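Dr hemagglutinin structural subunit (Escherichia coli, PDB 1UT1) forms the fimbrial adhesin by which uropathogenic E. coli attaches to the Dr blood group antigen in the upper urinary tract and agglutinates human erythrocytes. Local coordinates at residues A62-F74 with N136-K148. The protein carries 3 engineered substitutions. Residues are numbered along the deposited sequence; the frame is centred on the assembly and turned at random.
Sequences ARQVALKADTDNF and NYTLTLTGGYWAK
K68 and T142 are a hydrogen-bonded pair in the antiparallel beta ladder that joins strand 64-69 to strand 135-147 within the immunoglobulin-like fold of this Dr-family adhesin. Their backbones bond in both directions, K68 N to T142 O at 2.8 Å and T142 N to K68 O at 2.9 Å. Beyond the strand end, D70 N still reaches T140 O. At A66 and G144 both bonds are bent: A66 N approaches G144 O from well above its carbonyl plane, with an N-H...O angle of 136°, and the return bond from G144 N to A66 O is no straighter.

Apolar contacts line the face bearing L67, A69 and L141, where CD2 of L141 packs 4.1 Å from A69 CB. Further along, CD1 of L139 presses against N73 CB at 3.6 Å. The opposite face brings A66 CB against W146 CB, and the indole stacks on Y110 of strand 108-111, which pairs with the other edge of strand 64-69.

R63 and Y145 run side by side. With chi1 at 58°, Y145 has CG between its backbone N and carbonyl carbon, and the ring lies along the arginine. R63 CD sits over the ring face, 4.1 Å from its centroid in a CH-pi contact, and the guanidinium beyond is inclined 35° to the ring. C28 of a second subunit packs on both residues.

T142 OG1 bonds to T17 OG1 of strand 16-25 and also meets a water that lies close to K68 O. The K68 side chain leans forward along its own strand, its bends at chi2 and chi4 bringing NZ to A69 O at 3.0 Å, nearly in line with the C=O bond.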
# COMPACT_ATOMS: atom_id res chain seq x y z
N ALA A 62 7.51 31.86 -8.63
CA ALA A 62 6.83 32.44 -9.78
C ALA A 62 5.68 31.61 -10.35
O ALA A 62 5.27 31.80 -11.50
CB ALA A 62 7.86 32.72 -10.90
N ARG A 63 5.22 30.61 -9.60
CA ARG A 63 4.13 29.76 -10.08
C ARG A 63 3.01 29.78 -9.05
O ARG A 63 3.26 30.02 -7.87
CB ARG A 63 4.59 28.30 -10.24
CG ARG A 63 5.86 28.12 -11.03
CD ARG A 63 5.61 28.21 -12.52
NE ARG A 63 6.83 27.93 -13.27
CZ ARG A 63 6.89 27.83 -14.59
NH1 ARG A 63 8.05 27.59 -15.18
NH2 ARG A 63 5.80 27.98 -15.31
N GLN A 64 1.83 29.37 -9.49
CA GLN A 64 0.66 29.23 -8.59
C GLN A 64 0.54 27.78 -8.13
O GLN A 64 0.26 26.88 -8.92
CB GLN A 64 -0.61 29.63 -9.31
CG GLN A 64 -0.70 31.13 -9.51
CD GLN A 64 -1.88 31.54 -10.37
OE1 GLN A 64 -3.03 31.53 -9.91
NE2 GLN A 64 -1.62 31.79 -11.64
N VAL A 65 0.78 27.55 -6.85
CA VAL A 65 0.71 26.22 -6.27
C VAL A 65 -0.68 25.65 -6.48
O VAL A 65 -1.68 26.38 -6.34
CB VAL A 65 1.06 26.29 -4.77
CG1 VAL A 65 0.77 24.96 -4.07
CG2 VAL A 65 2.55 26.69 -4.61
N ALA A 66 -0.75 24.34 -6.69
CA ALA A 66 -2.02 23.69 -7.01
C ALA A 66 -2.08 22.23 -6.58
O ALA A 66 -1.07 21.53 -6.53
CB ALA A 66 -2.29 23.81 -8.48
N LEU A 67 -3.29 21.77 -6.28
CA LEU A 67 -3.52 20.38 -5.96
C LEU A 67 -4.55 19.87 -6.94
O LEU A 67 -5.61 20.50 -7.14
CB LEU A 67 -4.10 20.27 -4.54
CG LEU A 67 -3.30 20.99 -3.46
CD1 LEU A 67 -4.12 20.95 -2.14
CD2 LEU A 67 -1.96 20.29 -3.28
N LYS A 68 -4.27 18.74 -7.56
CA LYS A 68 -5.22 18.17 -8.50
C LYS A 68 -5.82 16.92 -7.87
O LYS A 68 -5.10 16.01 -7.48
CB LYS A 68 -4.54 17.80 -9.83
CG LYS A 68 -5.50 17.07 -10.80
CD LYS A 68 -5.34 17.58 -12.19
CE LYS A 68 -6.41 17.00 -13.13
NZ LYS A 68 -7.21 15.91 -12.49
N ALA A 69 -7.14 16.85 -7.86
CA ALA A 69 -7.83 15.66 -7.40
C ALA A 69 -7.79 14.58 -8.50
O ALA A 69 -7.85 14.88 -9.70
CB ALA A 69 -9.27 16.01 -7.04
N ASP A 70 -7.74 13.33 -8.08
CA ASP A 70 -7.88 12.23 -9.03
C ASP A 70 -9.19 12.41 -9.80
O ASP A 70 -10.17 12.94 -9.28
CB ASP A 70 -7.93 10.91 -8.28
CG ASP A 70 -6.55 10.22 -8.20
OD1 ASP A 70 -5.50 10.88 -8.41
OD2 ASP A 70 -6.52 9.03 -7.81
N THR A 71 -9.22 11.95 -11.04
CA THR A 71 -10.42 12.03 -11.86
C THR A 71 -11.66 11.55 -11.14
O THR A 71 -12.75 12.08 -11.36
CB THR A 71 -10.25 11.17 -13.17
OG1 THR A 71 -9.06 11.58 -13.86
CG2 THR A 71 -11.45 11.36 -14.10
N ASP A 72 -11.53 10.49 -10.36
CA ASP A 72 -12.68 9.90 -9.70
C ASP A 72 -13.19 10.68 -8.49
O ASP A 72 -14.13 10.24 -7.81
CB ASP A 72 -12.41 8.45 -9.32
CG ASP A 72 -12.36 7.54 -10.55
OD1 ASP A 72 -13.02 7.89 -11.55
OD2 ASP A 72 -11.67 6.50 -10.50
N ASN A 73 -12.51 11.79 -8.16
CA ASN A 73 -12.84 12.56 -6.94
C ASN A 73 -13.48 13.92 -7.21
O ASN A 73 -13.59 14.75 -6.30
CB ASN A 73 -11.58 12.80 -6.10
CG ASN A 73 -11.13 11.56 -5.34
OD1 ASN A 73 -11.92 10.90 -4.65
ND2 ASN A 73 -9.88 11.25 -5.48
N PHE A 74 -13.79 14.21 -8.47
CA PHE A 74 -14.40 15.48 -8.80
C PHE A 74 -15.38 15.38 -9.95
O PHE A 74 -15.19 14.60 -10.90
CB PHE A 74 -13.35 16.57 -9.06
CG PHE A 74 -12.57 16.39 -10.33
CD1 PHE A 74 -12.92 17.08 -11.48
CD2 PHE A 74 -11.41 15.63 -10.36
CE1 PHE A 74 -12.20 16.93 -12.66
CE2 PHE A 74 -10.67 15.50 -11.52
CZ PHE A 74 -11.10 16.13 -12.69
N ASN A 136 -15.16 2.07 2.38
CA ASN A 136 -13.86 2.76 2.42
C ASN A 136 -13.87 3.83 1.36
O ASN A 136 -14.18 3.58 0.19
CB ASN A 136 -12.70 1.78 2.15
CG ASN A 136 -12.74 0.60 3.09
OD1 ASN A 136 -12.73 0.78 4.31
ND2 ASN A 136 -12.96 -0.58 2.54
N TYR A 137 -13.56 5.04 1.78
CA TYR A 137 -13.64 6.21 0.92
C TYR A 137 -12.28 6.84 0.85
O TYR A 137 -11.55 6.85 1.82
CB TYR A 137 -14.63 7.21 1.54
CG TYR A 137 -16.06 6.74 1.42
CD1 TYR A 137 -16.89 7.20 0.38
CD2 TYR A 137 -16.60 5.84 2.34
CE1 TYR A 137 -18.20 6.72 0.24
CE2 TYR A 137 -17.93 5.39 2.25
CZ TYR A 137 -18.69 5.78 1.14
OH TYR A 137 -20.00 5.34 1.03
N THR A 138 -11.97 7.42 -0.31
CA THR A 138 -10.64 7.97 -0.55
C THR A 138 -10.71 9.27 -1.35
O THR A 138 -11.54 9.39 -2.29
CB THR A 138 -9.76 6.89 -1.38
OG1 THR A 138 -9.81 5.61 -0.73
CG2 THR A 138 -8.32 7.33 -1.48
N LEU A 139 -9.80 10.21 -1.04
CA LEU A 139 -9.63 11.43 -1.82
C LEU A 139 -8.13 11.55 -2.07
O LEU A 139 -7.33 11.54 -1.13
CB LEU A 139 -10.12 12.67 -1.07
CG LEU A 139 -9.64 14.01 -1.68
CD1 LEU A 139 -10.25 14.22 -3.06
CD2 LEU A 139 -10.04 15.17 -0.76
N THR A 140 -7.74 11.60 -3.34
CA THR A 140 -6.33 11.64 -3.68
C THR A 140 -5.98 12.99 -4.33
O THR A 140 -6.68 13.44 -5.25
CB THR A 140 -6.00 10.49 -4.65
OG1 THR A 140 -6.29 9.23 -4.00
CG2 THR A 140 -4.55 10.52 -5.04
N LEU A 141 -4.96 13.66 -3.80
CA LEU A 141 -4.55 15.01 -4.27
C LEU A 141 -3.07 15.01 -4.63
O LEU A 141 -2.23 14.54 -3.86
CB LEU A 141 -4.77 16.06 -3.18
CG LEU A 141 -6.25 16.27 -2.74
CD1 LEU A 141 -6.33 17.08 -1.42
CD2 LEU A 141 -7.01 16.98 -3.82
N THR A 142 -2.77 15.53 -5.80
CA THR A 142 -1.39 15.54 -6.30
C THR A 142 -0.94 16.98 -6.45
O THR A 142 -1.64 17.80 -7.04
CB THR A 142 -1.31 14.85 -7.69
OG1 THR A 142 -1.69 13.48 -7.56
CG2 THR A 142 0.17 14.94 -8.25
N GLY A 143 0.27 17.26 -5.99
CA GLY A 143 0.82 18.61 -6.04
C GLY A 143 1.34 18.96 -7.41
O GLY A 143 1.78 18.09 -8.18
N GLY A 144 1.30 20.24 -7.71
CA GLY A 144 1.76 20.73 -9.00
C GLY A 144 1.51 22.22 -9.06
O GLY A 144 1.45 22.88 -8.03
N TYR A 145 1.48 22.78 -10.27
CA TYR A 145 1.24 24.23 -10.40
C TYR A 145 0.32 24.52 -11.54
O TYR A 145 0.13 23.68 -12.44
CB TYR A 145 2.53 25.04 -10.48
CG TYR A 145 3.43 24.65 -11.62
CD1 TYR A 145 4.46 23.72 -11.43
CD2 TYR A 145 3.28 25.22 -12.88
CE1 TYR A 145 5.30 23.36 -12.51
CE2 TYR A 145 4.10 24.86 -13.95
CZ TYR A 145 5.13 23.97 -13.75
OH TYR A 145 5.97 23.67 -14.81
N TRP A 146 -0.38 25.63 -11.43
CA TRP A 146 -1.42 25.94 -12.40
C TRP A 146 -1.05 27.21 -13.16
O TRP A 146 -0.37 28.10 -12.62
CB TRP A 146 -2.75 26.12 -11.64
CG TRP A 146 -3.97 26.33 -12.50
CD1 TRP A 146 -4.85 25.37 -12.95
CD2 TRP A 146 -4.49 27.58 -12.93
NE1 TRP A 146 -5.91 25.97 -13.60
CE2 TRP A 146 -5.71 27.32 -13.62
CE3 TRP A 146 -4.07 28.91 -12.78
CZ2 TRP A 146 -6.50 28.34 -14.13
CZ3 TRP A 146 -4.87 29.92 -13.27
CH2 TRP A 146 -6.06 29.63 -13.95
N ALA A 147 -1.52 27.30 -14.40
CA ALA A 147 -1.37 28.52 -15.19
C ALA A 147 -2.51 28.67 -16.19
O ALA A 147 -3.11 27.68 -16.62
CB ALA A 147 -0.04 28.53 -15.90
N LYS A 148 -2.84 29.92 -16.54
CA LYS A 148 -3.82 30.20 -17.61
C LYS A 148 -3.07 30.09 -18.94
O LYS A 148 -2.15 30.93 -19.13
CB LYS A 148 -4.39 31.62 -17.47
CG LYS A 148 -4.80 31.97 -16.06
CD LYS A 148 -6.27 32.33 -15.99
CE LYS A 148 -6.58 33.33 -17.06
NZ LYS A 148 -5.39 34.18 -17.15
O HOH W 1 1.74 29.29 -12.43
O HOH W 2 -4.37 13.23 -7.75